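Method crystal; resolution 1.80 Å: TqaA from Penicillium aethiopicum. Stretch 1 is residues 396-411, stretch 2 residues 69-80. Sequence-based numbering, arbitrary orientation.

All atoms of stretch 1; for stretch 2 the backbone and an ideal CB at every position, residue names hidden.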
ATOM      1  N   SER A 396       6.534  10.677  -8.230  1.00 31.72           N
ATOM      2  CA  SER A 396       7.456  10.527  -9.369  1.00 34.00           C
ATOM      3  C   SER A 396       8.638   9.658  -8.962  1.00 29.90           C
ATOM      4  O   SER A 396       9.016   9.646  -7.802  1.00 31.15           O
ATOM      5  CB  SER A 396       7.977  11.888  -9.845  1.00 35.05           C
ATOM      6  OG  SER A 396       6.925  12.805 -10.077  1.00 47.38           O
ATOM      7  N   PHE A 397       9.239   8.949  -9.918  1.00 31.37           N
ATOM      8  CA  PHE A 397      10.264   7.958  -9.593  1.00 28.41           C
ATOM      9  C   PHE A 397      11.445   8.004 -10.554  1.00 31.04           C
ATOM     10  O   PHE A 397      11.296   8.413 -11.711  1.00 31.29           O
ATOM     11  CB  PHE A 397       9.643   6.558  -9.589  1.00 32.09           C
ATOM     12  CG  PHE A 397       8.388   6.492  -8.791  1.00 29.87           C
ATOM     13  CD1 PHE A 397       7.158   6.784  -9.381  1.00 30.38           C
ATOM     14  CD2 PHE A 397       8.439   6.225  -7.430  1.00 30.44           C
ATOM     15  CE1 PHE A 397       5.989   6.786  -8.616  1.00 31.41           C
ATOM     16  CE2 PHE A 397       7.283   6.218  -6.666  1.00 27.77           C
ATOM     17  CZ  PHE A 397       6.060   6.496  -7.260  1.00 29.79           C
ATOM     18  N   SER A 398      12.612   7.581 -10.076  1.00 31.64           N
ATOM     19  CA  SER A 398      13.797   7.571 -10.932  1.00 36.59           C
ATOM     20  C   SER A 398      14.762   6.425 -10.634  1.00 35.90           C
ATOM     21  O   SER A 398      14.817   5.888  -9.525  1.00 33.80           O
ATOM     22  CB  SER A 398      14.536   8.906 -10.823  1.00 38.75           C
ATOM     23  OG  SER A 398      15.054   9.095  -9.524  1.00 43.51           O
ATOM     24  N   LEU A 399      15.518   6.048 -11.661  1.00 36.64           N
ATOM     25  CA  LEU A 399      16.499   4.977 -11.557  1.00 33.96           C
ATOM     26  C   LEU A 399      17.784   5.503 -12.171  1.00 39.61           C
ATOM     27  O   LEU A 399      18.045   5.281 -13.353  1.00 39.22           O
ATOM     28  CB  LEU A 399      16.020   3.715 -12.280  1.00 30.77           C
ATOM     29  CG  LEU A 399      16.725   2.393 -11.989  1.00 30.85           C
ATOM     30  CD1 LEU A 399      16.263   1.842 -10.652  1.00 33.10           C
ATOM     31  CD2 LEU A 399      16.480   1.391 -13.105  1.00 29.34           C
ATOM     32  N   PRO A 400      18.570   6.241 -11.377  1.00 40.06           N
ATOM     33  CA  PRO A 400      19.730   6.980 -11.883  1.00 42.17           C
ATOM     34  C   PRO A 400      20.937   6.085 -12.194  1.00 37.98           C
ATOM     35  O   PRO A 400      21.967   6.173 -11.517  1.00 40.50           O
ATOM     36  CB  PRO A 400      20.040   7.952 -10.737  1.00 42.77           C
ATOM     37  CG  PRO A 400      19.576   7.230  -9.506  1.00 43.01           C
ATOM     38  CD  PRO A 400      18.362   6.449  -9.932  1.00 39.90           C
ATOM     39  N   LEU A 401      20.812   5.238 -13.212  1.00 40.01           N
ATOM     40  CA  LEU A 401      21.920   4.376 -13.626  1.00 40.24           C
ATOM     41  C   LEU A 401      23.069   5.213 -14.207  1.00 42.01           C
ATOM     42  O   LEU A 401      22.841   6.109 -15.020  1.00 44.30           O
ATOM     43  CB  LEU A 401      21.447   3.337 -14.652  1.00 41.73           C
ATOM     44  CG  LEU A 401      20.266   2.453 -14.231  1.00 39.53           C
ATOM     45  CD1 LEU A 401      20.011   1.339 -15.248  1.00 33.36           C
ATOM     46  CD2 LEU A 401      20.497   1.885 -12.837  1.00 38.54           C
ATOM     47  N   ARG A 402      24.295   4.916 -13.779  1.00 43.19           N
ATOM     48  CA  ARG A 402      25.479   5.660 -14.218  1.00 50.48           C
ATOM     49  C   ARG A 402      25.886   5.263 -15.641  1.00 50.73           C
ATOM     50  O   ARG A 402      25.864   4.086 -15.993  1.00 51.71           O
ATOM     51  CB  ARG A 402      26.639   5.425 -13.240  1.00 52.61           C
ATOM     52  CG  ARG A 402      27.840   6.371 -13.362  1.00 64.02           C
ATOM     53  CD  ARG A 402      27.479   7.693 -14.040  1.00 65.71           C
ATOM     54  NE  ARG A 402      28.640   8.335 -14.656  1.00 69.83           N
ATOM     55  CZ  ARG A 402      28.573   9.348 -15.519  1.00 70.48           C
ATOM     56  NH1 ARG A 402      27.397   9.842 -15.891  1.00 66.31           N
ATOM     57  NH2 ARG A 402      29.689   9.860 -16.024  1.00 72.72           N
ATOM     58  N   GLY A 403      26.245   6.258 -16.448  1.00 55.26           N
ATOM     59  CA  GLY A 403      26.710   6.038 -17.807  1.00 52.79           C
ATOM     60  C   GLY A 403      26.744   7.342 -18.587  1.00 53.83           C
ATOM     61  O   GLY A 403      25.935   8.231 -18.335  1.00 54.16           O
ATOM     62  N   SER A 404      27.673   7.458 -19.534  1.00 56.51           N
ATOM     63  CA  SER A 404      27.828   8.687 -20.318  1.00 53.13           C
ATOM     64  C   SER A 404      26.580   8.982 -21.140  1.00 55.49           C
ATOM     65  O   SER A 404      26.048  10.094 -21.110  1.00 61.91           O
ATOM     66  CB  SER A 404      29.054   8.595 -21.237  1.00 53.91           C
ATOM     67  OG  SER A 404      29.202   7.288 -21.766  1.00 59.16           O
ATOM     68  N   SER A 405      26.116   7.986 -21.882  1.00 52.74           N
ATOM     69  CA  SER A 405      24.842   8.107 -22.573  1.00 57.49           C
ATOM     70  C   SER A 405      23.908   7.059 -21.994  1.00 54.17           C
ATOM     71  O   SER A 405      23.994   5.878 -22.340  1.00 54.93           O
ATOM     72  CB  SER A 405      24.999   7.944 -24.095  1.00 59.06           C
ATOM     73  OG  SER A 405      25.179   6.590 -24.480  1.00 55.04           O
ATOM     74  N   LEU A 406      23.048   7.495 -21.077  1.00 51.20           N
ATOM     75  CA  LEU A 406      22.075   6.612 -20.440  1.00 47.16           C
ATOM     76  C   LEU A 406      20.845   7.382 -19.985  1.00 45.89           C
ATOM     77  O   LEU A 406      20.898   8.120 -19.002  1.00 47.90           O
ATOM     78  CB  LEU A 406      22.695   5.890 -19.247  1.00 49.25           C
ATOM     79  CG  LEU A 406      22.963   4.406 -19.465  1.00 47.52           C
ATOM     80  CD1 LEU A 406      23.053   3.654 -18.146  1.00 43.93           C
ATOM     81  CD2 LEU A 406      21.893   3.814 -20.359  1.00 50.65           C
ATOM     82  N   ASP A 407      19.748   7.208 -20.711  1.00 42.03           N
ATOM     83  CA  ASP A 407      18.476   7.839 -20.376  1.00 41.86           C
ATOM     84  C   ASP A 407      17.539   6.771 -19.827  1.00 40.40           C
ATOM     85  O   ASP A 407      17.372   5.714 -20.436  1.00 36.69           O
ATOM     86  CB  ASP A 407      17.864   8.522 -21.602  1.00 40.69           C
ATOM     87  CG  ASP A 407      16.515   9.166 -21.309  1.00 50.18           C
ATOM     88  OD1 ASP A 407      16.489  10.214 -20.623  1.00 54.88           O
ATOM     89  OD2 ASP A 407      15.480   8.637 -21.779  1.00 46.54           O
ATOM     90  N   VAL A 408      16.941   7.032 -18.668  1.00 36.62           N
ATOM     91  CA  VAL A 408      16.066   6.044 -18.051  1.00 33.19           C
ATOM     92  C   VAL A 408      14.697   6.665 -17.768  1.00 35.67           C
ATOM     93  O   VAL A 408      14.609   7.693 -17.102  1.00 36.90           O
ATOM     94  CB  VAL A 408      16.670   5.488 -16.743  1.00 35.88           C
ATOM     95  CG1 VAL A 408      15.749   4.447 -16.147  1.00 35.26           C
ATOM     96  CG2 VAL A 408      18.057   4.893 -16.995  1.00 35.11           C
ATOM     97  N   GLN A 409      13.640   6.041 -18.286  1.00 32.89           N
ATOM     98  CA  GLN A 409      12.281   6.559 -18.133  1.00 34.73           C
ATOM     99  C   GLN A 409      11.373   5.567 -17.408  1.00 31.70           C
ATOM    100  O   GLN A 409      11.407   4.364 -17.678  1.00 29.95           O
ATOM    101  CB  GLN A 409      11.690   6.907 -19.502  1.00 34.69           C
ATOM    102  CG  GLN A 409      12.246   8.195 -20.108  1.00 41.25           C
ATOM    103  CD  GLN A 409      11.755   9.437 -19.378  1.00 50.18           C
ATOM    104  OE1 GLN A 409      12.531  10.140 -18.729  1.00 54.41           O
ATOM    105  NE2 GLN A 409      10.455   9.713 -19.486  1.00 50.57           N
ATOM    106  N   TYR A 410      10.551   6.088 -16.501  1.00 28.74           N
ATOM    107  CA  TYR A 410       9.648   5.276 -15.687  1.00 27.74           C
ATOM    108  C   TYR A 410       8.253   5.162 -16.283  1.00 27.19           C
ATOM    109  O   TYR A 410       7.728   6.122 -16.830  1.00 27.68           O
ATOM    110  CB  TYR A 410       9.538   5.880 -14.280  1.00 30.16           C
ATOM    111  CG  TYR A 410       8.423   5.315 -13.416  1.00 25.85           C
ATOM    112  CD1 TYR A 410       8.657   4.229 -12.586  1.00 27.17           C
ATOM    113  CD2 TYR A 410       7.148   5.889 -13.404  1.00 30.56           C
ATOM    114  CE1 TYR A 410       7.660   3.715 -11.772  1.00 29.42           C
ATOM    115  CE2 TYR A 410       6.133   5.372 -12.592  1.00 28.49           C
ATOM    116  CZ  TYR A 410       6.404   4.287 -11.779  1.00 30.57           C
ATOM    117  OH  TYR A 410       5.429   3.752 -10.976  1.00 29.25           O
ATOM    118  N   SER A 411       7.655   3.984 -16.154  1.00 24.46           N
ATOM    119  CA  SER A 411       6.235   3.799 -16.418  1.00 22.32           C
ATOM    120  C   SER A 411       5.788   2.541 -15.673  1.00 22.67           C
ATOM    121  O   SER A 411       6.615   1.840 -15.110  1.00 24.54           O
ATOM    122  CB  SER A 411       5.954   3.691 -17.923  1.00 26.01           C
ATOM    123  OG  SER A 411       6.512   2.514 -18.463  1.00 25.07           O
ATOM    124  N   UNK A  69       3.695  -3.933 -12.409  1.00 21.81           N
ATOM    125  CA  UNK A  69       4.922  -4.064 -13.190  1.00 22.10           C
ATOM    126  C   UNK A  69       5.554  -2.688 -13.249  1.00 19.44           C
ATOM    127  O   UNK A  69       5.005  -1.779 -13.879  1.00 22.38           O
ATOM    128  CB  UNK A  69       4.655  -4.620 -14.590  1.00 22.10           C
ATOM    129  N   UNK A  70       6.701  -2.528 -12.595  1.00 21.96           N
ATOM    130  CA  UNK A  70       7.420  -1.266 -12.631  1.00 17.48           C
ATOM    131  C   UNK A  70       8.431  -1.317 -13.782  1.00 22.02           C
ATOM    132  O   UNK A  70       9.330  -2.152 -13.781  1.00 22.50           O
ATOM    133  CB  UNK A  70       8.113  -0.989 -11.295  1.00 17.48           C
ATOM    134  N   UNK A  71       8.262  -0.413 -14.738  1.00 21.11           N
ATOM    135  CA  UNK A  71       8.915  -0.533 -16.048  1.00 22.41           C
ATOM    136  C   UNK A  71       9.918   0.579 -16.294  1.00 24.79           C
ATOM    137  O   UNK A  71       9.584   1.757 -16.205  1.00 27.74           O
ATOM    138  CB  UNK A  71       7.867  -0.530 -17.163  1.00 22.41           C
ATOM    139  N   UNK A  72      11.145   0.199 -16.628  1.00 27.38           N
ATOM    140  CA  UNK A  72      12.199   1.168 -16.855  1.00 23.78           C
ATOM    141  C   UNK A  72      12.709   1.071 -18.287  1.00 29.50           C
ATOM    142  O   UNK A  72      13.311   0.071 -18.650  1.00 24.20           O
ATOM    143  CB  UNK A  72      13.344   0.959 -15.862  1.00 23.78           C
ATOM    144  N   UNK A  73      12.465   2.103 -19.084  1.00 26.46           N
ATOM    145  CA  UNK A  73      12.957   2.125 -20.461  1.00 28.60           C
ATOM    146  C   UNK A  73      14.326   2.789 -20.459  1.00 29.52           C
ATOM    147  O   UNK A  73      14.455   3.961 -20.109  1.00 29.02           O
ATOM    148  CB  UNK A  73      11.989   2.858 -21.392  1.00 28.60           C
ATOM    149  N   UNK A  74      15.341   2.024 -20.852  1.00 27.84           N
ATOM    150  CA  UNK A  74      16.735   2.446 -20.753  1.00 27.86           C
ATOM    151  C   UNK A  74      17.316   2.620 -22.159  1.00 35.10           C
ATOM    152  O   UNK A  74      17.300   1.682 -22.947  1.00 29.65           O
ATOM    153  CB  UNK A  74      17.554   1.434 -19.949  1.00 27.86           C
ATOM    154  N   UNK A  75      17.810   3.816 -22.469  1.00 32.71           N
ATOM    155  CA  UNK A  75      18.356   4.094 -23.802  1.00 35.97           C
ATOM    156  C   UNK A  75      19.762   4.666 -23.730  1.00 38.29           C
ATOM    157  O   UNK A  75      20.029   5.574 -22.945  1.00 40.45           O
ATOM    158  CB  UNK A  75      17.444   5.064 -24.557  1.00 35.97           C
ATOM    159  N   UNK A  76      20.659   4.133 -24.556  1.00 39.72           N
ATOM    160  CA  UNK A  76      22.016   4.646 -24.630  1.00 43.82           C
ATOM    161  C   UNK A  76      23.029   3.560 -24.912  1.00 46.79           C
ATOM    162  O   UNK A  76      22.689   2.380 -24.966  1.00 46.30           O
ATOM    163  CB  UNK A  76      22.379   5.362 -23.327  1.00 43.82           C
ATOM    164  N   UNK A  77      24.286   3.954 -25.079  1.00 49.29           N
ATOM    165  CA  UNK A  77      25.332   2.996 -25.418  1.00 49.41           C
ATOM    166  C   UNK A  77      26.079   2.499 -24.181  1.00 47.35           C
ATOM    167  O   UNK A  77      26.877   1.567 -24.265  1.00 48.11           O
ATOM    168  CB  UNK A  77      26.319   3.627 -26.402  1.00 49.41           C
ATOM    169  N   UNK A  78      25.805   3.105 -23.030  1.00 45.67           N
ATOM    170  CA  UNK A  78      26.554   2.803 -21.810  1.00 47.90           C
ATOM    171  C   UNK A  78      26.018   1.611 -21.022  1.00 42.98           C
ATOM    172  O   UNK A  78      26.643   1.175 -20.057  1.00 45.05           O
ATOM    173  CB  UNK A  78      26.561   4.035 -20.903  1.00 47.90           C
ATOM    174  N   UNK A  79      24.865   1.088 -21.417  1.00 45.34           N
ATOM    175  CA  UNK A  79      24.210   0.059 -20.616  1.00 42.48           C
ATOM    176  C   UNK A  79      25.036  -1.215 -20.534  1.00 41.05           C
ATOM    177  O   UNK A  79      25.516  -1.725 -21.540  1.00 41.82           O
ATOM    178  CB  UNK A  79      22.829  -0.257 -21.194  1.00 42.48           C
ATOM    179  N   UNK A  80      25.199  -1.726 -19.320  1.00 36.78           N
ATOM    180  CA  UNK A  80      25.893  -2.981 -19.107  1.00 38.16           C
ATOM    181  C   UNK A  80      24.889  -4.076 -18.754  1.00 41.38           C
ATOM    182  O   UNK A  80      24.438  -4.165 -17.611  1.00 38.06           O
ATOM    183  CB  UNK A  80      26.946  -2.835 -18.006  1.00 38.16           C
TER

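Strand 407-411 runs antiparallel to positions 69-75; because the strand is extended, successive side chains of positions 71-75 alternate between the two faces of the sheet.

Position 69 has nothing of stretch 1 near its ideal CB and leaves the choice open; it is Ser69, whose hydroxyl donates to the side chain at position 71.

At position 70 the CB points sideways, 4.7 Å from Tyr410 CE1, and a long apolar or aromatic group could reach that ring. Tyr70 does so, its CD1 lying 3.8 Å from Tyr410 CE1.

Position 71 pairs with Ser411 through two backbone hydrogen bonds, and its CB lies on the side of the Ser411 hydroxyl, where a small or polar group fits. Asn71 uses ND2 to donate to water 1 (2.9 Å), which also hydrogen-bonds Ser411 OG (2.5 Å), while Asn71 OD1 accepts from Ser69 OG (2.6 Å).

Position 72 looks onto the side bearing Val408 and Tyr410, with Leu399 CD2 4.2 Å from the ideal CB. This apolar trough suits a large flat or branched side chain. Trp72 fills it: Leu399 CB sits 3.6 Å from the centroid of its six-membered ring, over one face, while the edge of Tyr410 meets the opposite face. Val408 CG1 approaches Trp72 CE3 at 3.6 Å.

Position 73 shares its side with Gln409 and Ser411, whose polar groups favour a polar or beta-branched residue. Thr73 suits both the extended backbone and this setting; its OG1 hydrogen-bonds water 2 (2.7 Å), which in turn donates to Gln409 O (3.0 Å).

Position 74 returns to the side of Val408, with Leu406 CD2 5.0 Å from the ideal CB, so valine, isoleucine or leucine would serve. Ile74 packs CG2 on Leu406 CD2 (3.5 Å) and extends CD1 to Leu401 CD1 (3.8 Å).

Position 75 emerges beside Asp407, where a polar or basic residue is plausible. Lys75 pairs with Asp407 through its backbone, but the end of its side chain leads away and forms no salt bridge with it.

At position 76 an ideal CB would lie 2.0 Å from Ser405 O, and phi/psi of 146/176 independently calls for glycine. Gly76 lets its CA approach that oxygen to 3.3 Å.

Position 77 points sideways and tolerates many residues. In Arg77 the backbone N donates to Ser405 OG (2.8 Å); the side chain is poorly ordered.

Position 78 faces Gly403 CA, 3.7 Å from the ideal CB, and nearby serines favour a small polar group. Ser78 OG hydrogen-bonds Ser404 OG (3.0 Å).

Position 79 can touch Leu406 with an apolar group, as Leu79 CB does at 4.3 Å from Leu406 CD2.

Position 80 lies beyond reach; Asn80 caps a helix that follows.

Stretch 2, residues 69-80: SYNWTIKGRSLN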
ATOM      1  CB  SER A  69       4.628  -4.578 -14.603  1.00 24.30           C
ATOM      2  OG  SER A  69       5.842  -4.723 -15.332  1.00 23.59           O
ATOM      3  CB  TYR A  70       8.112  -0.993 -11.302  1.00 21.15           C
ATOM      4  CG  TYR A  70       7.126  -0.641 -10.205  1.00 20.99           C
ATOM      5  CD1 TYR A  70       6.370   0.520 -10.291  1.00 24.42           C
ATOM      6  CD2 TYR A  70       6.950  -1.466  -9.100  1.00 21.78           C
ATOM      7  CE1 TYR A  70       5.458   0.853  -9.304  1.00 25.59           C
ATOM      8  CE2 TYR A  70       6.037  -1.135  -8.096  1.00 25.26           C
ATOM      9  CZ  TYR A  70       5.296   0.030  -8.215  1.00 23.33           C
ATOM     10  OH  TYR A  70       4.386   0.398  -7.234  1.00 25.05           O
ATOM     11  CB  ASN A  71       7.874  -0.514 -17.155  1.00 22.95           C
ATOM     12  CG  ASN A  71       6.793  -1.536 -16.945  1.00 21.26           C
ATOM     13  OD1 ASN A  71       7.030  -2.589 -16.352  1.00 23.06           O
ATOM     14  ND2 ASN A  71       5.588  -1.232 -17.424  1.00 22.90           N
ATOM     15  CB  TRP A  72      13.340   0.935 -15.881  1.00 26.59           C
ATOM     16  CG  TRP A  72      12.918   1.118 -14.451  1.00 27.36           C
ATOM     17  CD1 TRP A  72      12.616   0.138 -13.546  1.00 28.02           C
ATOM     18  CD2 TRP A  72      12.721   2.362 -13.786  1.00 28.94           C
ATOM     19  NE1 TRP A  72      12.259   0.705 -12.341  1.00 28.38           N
ATOM     20  CE2 TRP A  72      12.316   2.071 -12.465  1.00 28.69           C
ATOM     21  CE3 TRP A  72      12.856   3.701 -14.175  1.00 26.84           C
ATOM     22  CZ2 TRP A  72      12.060   3.069 -11.531  1.00 28.52           C
ATOM     23  CZ3 TRP A  72      12.591   4.691 -13.242  1.00 30.47           C
ATOM     24  CH2 TRP A  72      12.193   4.367 -11.938  1.00 29.92           C
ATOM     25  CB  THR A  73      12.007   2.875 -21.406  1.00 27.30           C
ATOM     26  OG1 THR A  73      10.699   2.300 -21.331  1.00 27.71           O
ATOM     27  CG2 THR A  73      12.502   2.790 -22.856  1.00 26.80           C
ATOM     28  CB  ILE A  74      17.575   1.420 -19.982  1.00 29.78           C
ATOM     29  CG1 ILE A  74      16.940   1.111 -18.614  1.00 32.32           C
ATOM     30  CG2 ILE A  74      19.001   1.923 -19.798  1.00 34.15           C
ATOM     31  CD1 ILE A  74      17.600  -0.040 -17.879  1.00 32.64           C
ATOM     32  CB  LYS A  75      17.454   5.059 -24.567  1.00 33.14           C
ATOM     33  CG  LYS A  75      16.161   4.447 -25.039  1.00 33.26           C
ATOM     34  CD  LYS A  75      15.252   5.490 -25.656  1.00 29.48           C
ATOM     35  CE  LYS A  75      13.951   4.858 -26.098  1.00 35.08           C
ATOM     36  NZ  LYS A  75      12.925   5.883 -26.451  1.00 41.74           N
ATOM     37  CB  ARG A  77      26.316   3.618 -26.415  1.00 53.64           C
ATOM     38  CG  ARG A  77      25.682   4.629 -27.365  1.00 55.33           C
ATOM     39  CD  ARG A  77      26.729   5.342 -28.211  1.00 64.51           C
ATOM     40  NE  ARG A  77      26.513   6.789 -28.231  1.00 73.64           N
ATOM     41  CZ  ARG A  77      25.815   7.435 -29.161  1.00 77.30           C
ATOM     42  NH1 ARG A  77      25.264   6.767 -30.168  1.00 79.06           N
ATOM     43  NH2 ARG A  77      25.672   8.754 -29.090  1.00 78.47           N
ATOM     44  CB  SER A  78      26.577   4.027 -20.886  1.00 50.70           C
ATOM     45  OG  SER A  78      27.099   5.166 -21.542  1.00 54.33           O
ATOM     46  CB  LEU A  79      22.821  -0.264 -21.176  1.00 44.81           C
ATOM     47  CG  LEU A  79      22.032  -1.278 -20.337  1.00 45.57           C
ATOM     48  CD1 LEU A  79      21.838  -0.763 -18.901  1.00 39.24           C
ATOM     49  CD2 LEU A  79      20.690  -1.618 -20.981  1.00 42.04           C
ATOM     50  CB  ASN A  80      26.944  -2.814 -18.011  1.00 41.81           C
ATOM     51  CG  ASN A  80      27.826  -4.032 -17.844  1.00 41.30           C
ATOM     52  OD1 ASN A  80      27.412  -5.166 -18.090  1.00 40.45           O
ATOM     53  ND2 ASN A  80      29.059  -3.803 -17.410  1.00 45.63           N
TER
HETATM   54  O   HOH W   1       4.826   0.868 -19.294  1.00 34.21           O
HETATM   55  O   HOH W   2       9.207   3.087 -19.196  1.00 27.86           O
HETATM   56  O   HOH W   3      14.471   5.956 -22.030  1.00 35.13           O
HETATM   57  O   HOH W   4      26.258   1.809 -17.279  1.00 42.18           O
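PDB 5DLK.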